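Long-range contact in D-aminoacyl-tRNA deacylase (Archaeoglobus fulgidus, PDB 1YQE), which probably hydrolyses D-aminoacyl-tRNAs to free tRNA and D-amino acids, a zinc-dependent deacylation that would recycle mischarged tRNA: residues P112-L122 and I206-H216. Residues are numbered along the deposited sequence; the frame is centred on the assembly and turned at random.
Sequences PSPQTMKNYVL and IMLTTTFTFGH
Lys118 leaves its helix with CG opposite the backbone N (chi1 -180°), bends once at chi2 (67°) and then runs extended past Thr213 into the turn between helix 201-209 and strand 212-214. Thr213, its OG1 also trans to the backbone N, slides by in the opposite direction and reaches Pro114. At the far end Lys118 NZ donates three hydrogen bonds to backbone carbonyls: 2.7 Å to Met207 O, 2.7 Å to Thr210 O and 2.9 Å to Phe212 O, each approached from above the carbonyl plane. The ammonium thus ties the C-terminal end of helix 201-209 to the start of strand 212-214; its positive charge probably suits the negative end of that helix's dipole. With an alanine in place of Lys118, the carbonyls of Met207, Thr210 and Phe212 would lose their shared donor, and the turn is likely to shift against helix 114-125. Thr210 OG1 braces the same turn, accepting from Phe212 N, which makes an ST turn, and donating to Ile206 O. Thr213 OG1 donates to Pro114 O at 2.7 Å, on the face of that carbonyl opposite Lys118 N. Around these bonds the packing is apolar: Met207 CE lies 3.8 Å from Val121 CG2, Val121 CG1 meets Leu208 CD2, and Pro112 CB rests 3.7 Å from Gly215 CA. Phe214 O, near Met117 SD, is buried without a partner. Helix segment 114-122 runs at 117° to strand 212-214, with Trp188 in cation-pi contact with Lys118. Helix 114-125 thus packs on strand 212-218, the edge strand of the four-stranded parallel sheet beside strand 189-194, while its Tyr120 packs against helix 167-182.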
ATOM      1  N   PRO A 112       6.811   0.693   4.108  1.00 13.01           N
ATOM      2  CA  PRO A 112       5.403   1.089   3.954  1.00 13.17           C
ATOM      3  C   PRO A 112       5.158   2.563   4.278  1.00 15.08           C
ATOM      4  O   PRO A 112       6.049   3.257   4.761  1.00 11.50           O
ATOM      5  CB  PRO A 112       4.675   0.163   4.927  1.00 15.29           C
ATOM      6  CG  PRO A 112       5.676  -0.019   6.022  1.00 16.97           C
ATOM      7  CD  PRO A 112       6.987  -0.196   5.271  1.00 12.74           C
ATOM      8  N   SER A 113       3.946   3.031   3.995  1.00 13.87           N
ATOM      9  CA  SER A 113       3.556   4.413   4.282  1.00 16.15           C
ATOM     10  C   SER A 113       2.169   4.297   4.914  1.00 14.50           C
ATOM     11  O   SER A 113       1.161   4.679   4.315  1.00 18.50           O
ATOM     12  CB  SER A 113       3.492   5.230   2.988  1.00 15.65           C
ATOM     13  OG  SER A 113       3.383   6.617   3.262  1.00 16.98           O
ATOM     14  N   PRO A 114       2.109   3.759   6.143  1.00 16.45           N
ATOM     15  CA  PRO A 114       0.892   3.530   6.934  1.00 15.14           C
ATOM     16  C   PRO A 114      -0.087   4.686   7.080  1.00 14.27           C
ATOM     17  O   PRO A 114      -1.298   4.490   6.975  1.00 11.98           O
ATOM     18  CB  PRO A 114       1.437   3.067   8.285  1.00 15.39           C
ATOM     19  CG  PRO A 114       2.735   2.423   7.922  1.00 16.11           C
ATOM     20  CD  PRO A 114       3.301   3.395   6.928  1.00 15.02           C
ATOM     21  N   GLN A 115       0.429   5.885   7.331  1.00 14.57           N
ATOM     22  CA  GLN A 115      -0.446   7.041   7.503  1.00 14.67           C
ATOM     23  C   GLN A 115      -1.182   7.410   6.223  1.00 14.72           C
ATOM     24  O   GLN A 115      -2.411   7.561   6.225  1.00 15.45           O
ATOM     25  CB  GLN A 115       0.359   8.245   8.006  1.00 13.47           C
ATOM     26  CG  GLN A 115       1.106   7.992   9.315  1.00 13.48           C
ATOM     27  CD  GLN A 115       0.201   7.516  10.445  1.00 11.97           C
ATOM     28  OE1 GLN A 115      -0.912   8.016  10.622  1.00 11.84           O
ATOM     29  NE2 GLN A 115       0.688   6.557  11.230  1.00  9.23           N
ATOM     30  N   THR A 116      -0.440   7.545   5.128  1.00 11.99           N
ATOM     31  CA  THR A 116      -1.031   7.907   3.850  1.00 14.43           C
ATOM     32  C   THR A 116      -1.978   6.821   3.354  1.00 14.26           C
ATOM     33  O   THR A 116      -3.042   7.118   2.812  1.00 12.59           O
ATOM     34  CB  THR A 116       0.051   8.179   2.797  1.00 13.89           C
ATOM     35  OG1 THR A 116       0.860   9.277   3.238  1.00 17.36           O
ATOM     36  CG2 THR A 116      -0.579   8.533   1.459  1.00 13.45           C
ATOM     37  N   MET A 117      -1.593   5.564   3.538  1.00 12.11           N
ATOM     38  CA  MET A 117      -2.461   4.471   3.131  1.00 11.76           C
ATOM     39  C   MET A 117      -3.808   4.639   3.842  1.00 12.58           C
ATOM     40  O   MET A 117      -4.864   4.488   3.229  1.00 14.17           O
ATOM     41  CB  MET A 117      -1.847   3.135   3.522  1.00 13.58           C
ATOM     42  CG  MET A 117      -0.574   2.804   2.777  1.00 12.33           C
ATOM     43  SD  MET A 117       0.307   1.477   3.608  1.00 15.85           S
ATOM     44  CE  MET A 117      -0.797   0.080   3.269  1.00 11.98           C
ATOM     45  N   LYS A 118      -3.758   4.959   5.135  1.00 11.37           N
ATOM     46  CA  LYS A 118      -4.970   5.138   5.933  1.00 12.35           C
ATOM     47  C   LYS A 118      -5.812   6.311   5.445  1.00 12.50           C
ATOM     48  O   LYS A 118      -7.019   6.186   5.263  1.00 10.44           O
ATOM     49  CB  LYS A 118      -4.614   5.357   7.410  1.00 10.58           C
ATOM     50  CG  LYS A 118      -5.820   5.552   8.343  1.00  9.45           C
ATOM     51  CD  LYS A 118      -6.670   4.275   8.476  1.00  6.96           C
ATOM     52  CE  LYS A 118      -7.726   4.415   9.577  1.00 10.98           C
ATOM     53  NZ  LYS A 118      -8.472   3.139   9.822  1.00 11.70           N
ATOM     54  N   ASN A 119      -5.176   7.460   5.251  1.00 12.56           N
ATOM     55  CA  ASN A 119      -5.894   8.642   4.794  1.00 14.01           C
ATOM     56  C   ASN A 119      -6.506   8.411   3.419  1.00 13.62           C
ATOM     57  O   ASN A 119      -7.589   8.914   3.112  1.00 12.45           O
ATOM     58  CB  ASN A 119      -4.953   9.854   4.807  1.00 12.44           C
ATOM     59  CG  ASN A 119      -4.584  10.263   6.221  1.00 13.37           C
ATOM     60  OD1 ASN A 119      -5.426  10.236   7.113  1.00 14.59           O
ATOM     61  ND2 ASN A 119      -3.330  10.644   6.433  1.00 13.01           N
ATOM     62  N   TYR A 120      -5.812   7.632   2.595  1.00 13.09           N
ATOM     63  CA  TYR A 120      -6.316   7.306   1.274  1.00 12.70           C
ATOM     64  C   TYR A 120      -7.587   6.463   1.404  1.00 12.25           C
ATOM     65  O   TYR A 120      -8.599   6.744   0.768  1.00 14.58           O
ATOM     66  CB  TYR A 120      -5.281   6.508   0.482  1.00 12.09           C
ATOM     67  CG  TYR A 120      -5.847   5.903  -0.788  1.00 12.94           C
ATOM     68  CD1 TYR A 120      -5.974   6.661  -1.947  1.00 12.69           C
ATOM     69  CD2 TYR A 120      -6.275   4.571  -0.820  1.00 14.12           C
ATOM     70  CE1 TYR A 120      -6.507   6.114  -3.115  1.00 15.71           C
ATOM     71  CE2 TYR A 120      -6.813   4.014  -1.985  1.00 13.35           C
ATOM     72  CZ  TYR A 120      -6.924   4.793  -3.127  1.00 14.83           C
ATOM     73  OH  TYR A 120      -7.445   4.262  -4.287  1.00 17.10           O
ATOM     74  N   VAL A 121      -7.528   5.426   2.228  1.00 13.91           N
ATOM     75  CA  VAL A 121      -8.676   4.548   2.406  1.00 12.43           C
ATOM     76  C   VAL A 121      -9.910   5.271   2.944  1.00 14.19           C
ATOM     77  O   VAL A 121     -11.028   5.025   2.483  1.00 13.92           O
ATOM     78  CB  VAL A 121      -8.318   3.364   3.324  1.00 12.52           C
ATOM     79  CG1 VAL A 121      -9.572   2.563   3.686  1.00 13.54           C
ATOM     80  CG2 VAL A 121      -7.314   2.471   2.614  1.00 14.35           C
ATOM     81  N   LEU A 122      -9.723   6.168   3.906  1.00 13.31           N
ATOM     82  CA  LEU A 122     -10.864   6.893   4.449  1.00 13.64           C
ATOM     83  C   LEU A 122     -11.442   7.870   3.424  1.00 14.78           C
ATOM     84  O   LEU A 122     -12.654   8.108   3.401  1.00 12.19           O
ATOM     85  CB  LEU A 122     -10.470   7.630   5.733  1.00 13.55           C
ATOM     86  CG  LEU A 122     -10.071   6.731   6.908  1.00 15.74           C
ATOM     87  CD1 LEU A 122      -9.730   7.599   8.110  1.00 18.44           C
ATOM     88  CD2 LEU A 122     -11.205   5.765   7.251  1.00 17.69           C
ATOM     89  N   ILE A 206     -10.740  -3.250   9.679  1.00 14.83           N
ATOM     90  CA  ILE A 206     -10.011  -2.403  10.611  1.00 13.66           C
ATOM     91  C   ILE A 206      -9.602  -1.096   9.923  1.00 15.62           C
ATOM     92  O   ILE A 206      -9.669  -0.021  10.529  1.00 16.89           O
ATOM     93  CB  ILE A 206      -8.766  -3.149  11.184  1.00 14.42           C
ATOM     94  CG1 ILE A 206      -9.236  -4.210  12.190  1.00 14.81           C
ATOM     95  CG2 ILE A 206      -7.802  -2.157  11.863  1.00 10.45           C
ATOM     96  CD1 ILE A 206      -8.149  -5.162  12.675  1.00 16.75           C
ATOM     97  N   MET A 207      -9.198  -1.181   8.657  1.00 14.52           N
ATOM     98  CA  MET A 207      -8.797   0.011   7.899  1.00 13.07           C
ATOM     99  C   MET A 207      -9.972   0.964   7.672  1.00 15.81           C
ATOM    100  O   MET A 207      -9.814   2.188   7.698  1.00 13.53           O
ATOM    101  CB  MET A 207      -8.222  -0.389   6.537  1.00 13.59           C
ATOM    102  CG  MET A 207      -6.817  -0.964   6.587  1.00  7.10           C
ATOM    103  SD  MET A 207      -5.626   0.304   7.130  1.00 14.72           S
ATOM    104  CE  MET A 207      -5.307   1.148   5.596  1.00 11.78           C
ATOM    105  N   LEU A 208     -11.152   0.400   7.451  1.00 14.84           N
ATOM    106  CA  LEU A 208     -12.339   1.207   7.189  1.00 18.28           C
ATOM    107  C   LEU A 208     -13.093   1.750   8.403  1.00 20.23           C
ATOM    108  O   LEU A 208     -13.795   2.762   8.288  1.00 20.38           O
ATOM    109  CB  LEU A 208     -13.322   0.404   6.328  1.00 17.04           C
ATOM    110  CG  LEU A 208     -12.941   0.087   4.881  1.00 16.70           C
ATOM    111  CD1 LEU A 208     -13.835  -1.021   4.337  1.00 18.39           C
ATOM    112  CD2 LEU A 208     -13.067   1.340   4.039  1.00 17.86           C
ATOM    113  N   THR A 209     -12.944   1.114   9.563  1.00 19.70           N
ATOM    114  CA  THR A 209     -13.710   1.542  10.734  1.00 21.19           C
ATOM    115  C   THR A 209     -13.004   1.837  12.053  1.00 20.20           C
ATOM    116  O   THR A 209     -13.671   2.190  13.028  1.00 21.05           O
ATOM    117  CB  THR A 209     -14.805   0.512  11.052  1.00 21.09           C
ATOM    118  OG1 THR A 209     -14.197  -0.693  11.534  1.00 20.87           O
ATOM    119  CG2 THR A 209     -15.619   0.198   9.801  1.00 22.82           C
ATOM    120  N   THR A 210     -11.681   1.704  12.105  1.00 19.54           N
ATOM    121  CA  THR A 210     -10.968   1.963  13.350  1.00 17.13           C
ATOM    122  C   THR A 210      -9.888   3.040  13.219  1.00 17.90           C
ATOM    123  O   THR A 210      -9.726   3.648  12.167  1.00 16.85           O
ATOM    124  CB  THR A 210     -10.319   0.671  13.896  1.00 18.83           C
ATOM    125  OG1 THR A 210      -9.233   0.287  13.047  1.00 18.57           O
ATOM    126  CG2 THR A 210     -11.343  -0.467  13.945  1.00 16.42           C
ATOM    127  N   THR A 211      -9.158   3.273  14.307  1.00 17.43           N
ATOM    128  CA  THR A 211      -8.094   4.269  14.320  1.00 18.12           C
ATOM    129  C   THR A 211      -6.761   3.587  14.008  1.00 16.75           C
ATOM    130  O   THR A 211      -5.695   4.154  14.230  1.00 15.05           O
ATOM    131  CB  THR A 211      -7.989   4.950  15.697  1.00 18.04           C
ATOM    132  OG1 THR A 211      -7.778   3.951  16.705  1.00 19.28           O
ATOM    133  CG2 THR A 211      -9.283   5.720  16.017  1.00 20.68           C
ATOM    134  N   PHE A 212      -6.840   2.366  13.490  1.00 16.43           N
ATOM    135  CA  PHE A 212      -5.648   1.598  13.158  1.00 17.01           C
ATOM    136  C   PHE A 212      -5.367   1.533  11.669  1.00 15.28           C
ATOM    137  O   PHE A 212      -6.281   1.496  10.841  1.00 13.54           O
ATOM    138  CB  PHE A 212      -5.772   0.159  13.667  1.00 18.65           C
ATOM    139  CG  PHE A 212      -5.062  -0.097  14.960  1.00 19.07           C
ATOM    140  CD1 PHE A 212      -5.688   0.149  16.179  1.00 20.11           C
ATOM    141  CD2 PHE A 212      -3.766  -0.610  14.960  1.00 20.17           C
ATOM    142  CE1 PHE A 212      -5.040  -0.115  17.384  1.00 19.59           C
ATOM    143  CE2 PHE A 212      -3.104  -0.879  16.159  1.00 19.71           C
ATOM    144  CZ  PHE A 212      -3.746  -0.631  17.375  1.00 21.18           C
ATOM    145  N   THR A 213      -4.084   1.513  11.335  1.00 14.18           N
ATOM    146  CA  THR A 213      -3.668   1.389   9.954  1.00 11.55           C
ATOM    147  C   THR A 213      -2.628   0.284   9.979  1.00 11.42           C
ATOM    148  O   THR A 213      -2.230  -0.164  11.051  1.00 10.02           O
ATOM    149  CB  THR A 213      -3.037   2.682   9.403  1.00 10.98           C
ATOM    150  OG1 THR A 213      -2.755   2.499   8.011  1.00 13.34           O
ATOM    151  CG2 THR A 213      -1.729   3.022  10.135  1.00  9.55           C
ATOM    152  N   PHE A 214      -2.204  -0.158   8.802  1.00 13.52           N
ATOM    153  CA  PHE A 214      -1.225  -1.231   8.699  1.00 14.17           C
ATOM    154  C   PHE A 214      -0.041  -0.829   7.846  1.00 13.07           C
ATOM    155  O   PHE A 214      -0.134   0.068   7.011  1.00 11.89           O
ATOM    156  CB  PHE A 214      -1.863  -2.470   8.060  1.00 12.84           C
ATOM    157  CG  PHE A 214      -2.903  -3.133   8.914  1.00 14.37           C
ATOM    158  CD1 PHE A 214      -2.543  -4.114   9.830  1.00 13.01           C
ATOM    159  CD2 PHE A 214      -4.237  -2.751   8.829  1.00 14.29           C
ATOM    160  CE1 PHE A 214      -3.494  -4.708  10.657  1.00 15.53           C
ATOM    161  CE2 PHE A 214      -5.200  -3.334   9.648  1.00 14.70           C
ATOM    162  CZ  PHE A 214      -4.830  -4.316  10.566  1.00 14.24           C
ATOM    163  N   GLY A 215       1.079  -1.497   8.094  1.00 12.92           N
ATOM    164  CA  GLY A 215       2.267  -1.286   7.299  1.00 15.17           C
ATOM    165  C   GLY A 215       2.257  -2.525   6.418  1.00 16.54           C
ATOM    166  O   GLY A 215       1.786  -2.493   5.283  1.00 19.08           O
ATOM    167  N   HIS A 216       2.749  -3.633   6.959  1.00 15.90           N
ATOM    168  CA  HIS A 216       2.768  -4.887   6.219  1.00 14.84           C
ATOM    169  C   HIS A 216       1.712  -5.824   6.787  1.00 14.18           C
ATOM    170  O   HIS A 216       1.247  -5.642   7.915  1.00 11.57           O
ATOM    171  CB  HIS A 216       4.160  -5.522   6.294  1.00 15.40           C
ATOM    172  CG  HIS A 216       5.131  -4.925   5.323  1.00 14.65           C
ATOM    173  ND1 HIS A 216       5.036  -5.127   3.964  1.00 14.23           N
ATOM    174  CD2 HIS A 216       6.174  -4.081   5.507  1.00 16.52           C
ATOM    175  CE1 HIS A 216       5.977  -4.434   3.351  1.00 14.58           C
ATOM    176  NE2 HIS A 216       6.680  -3.788   4.264  1.00 12.84           N
TER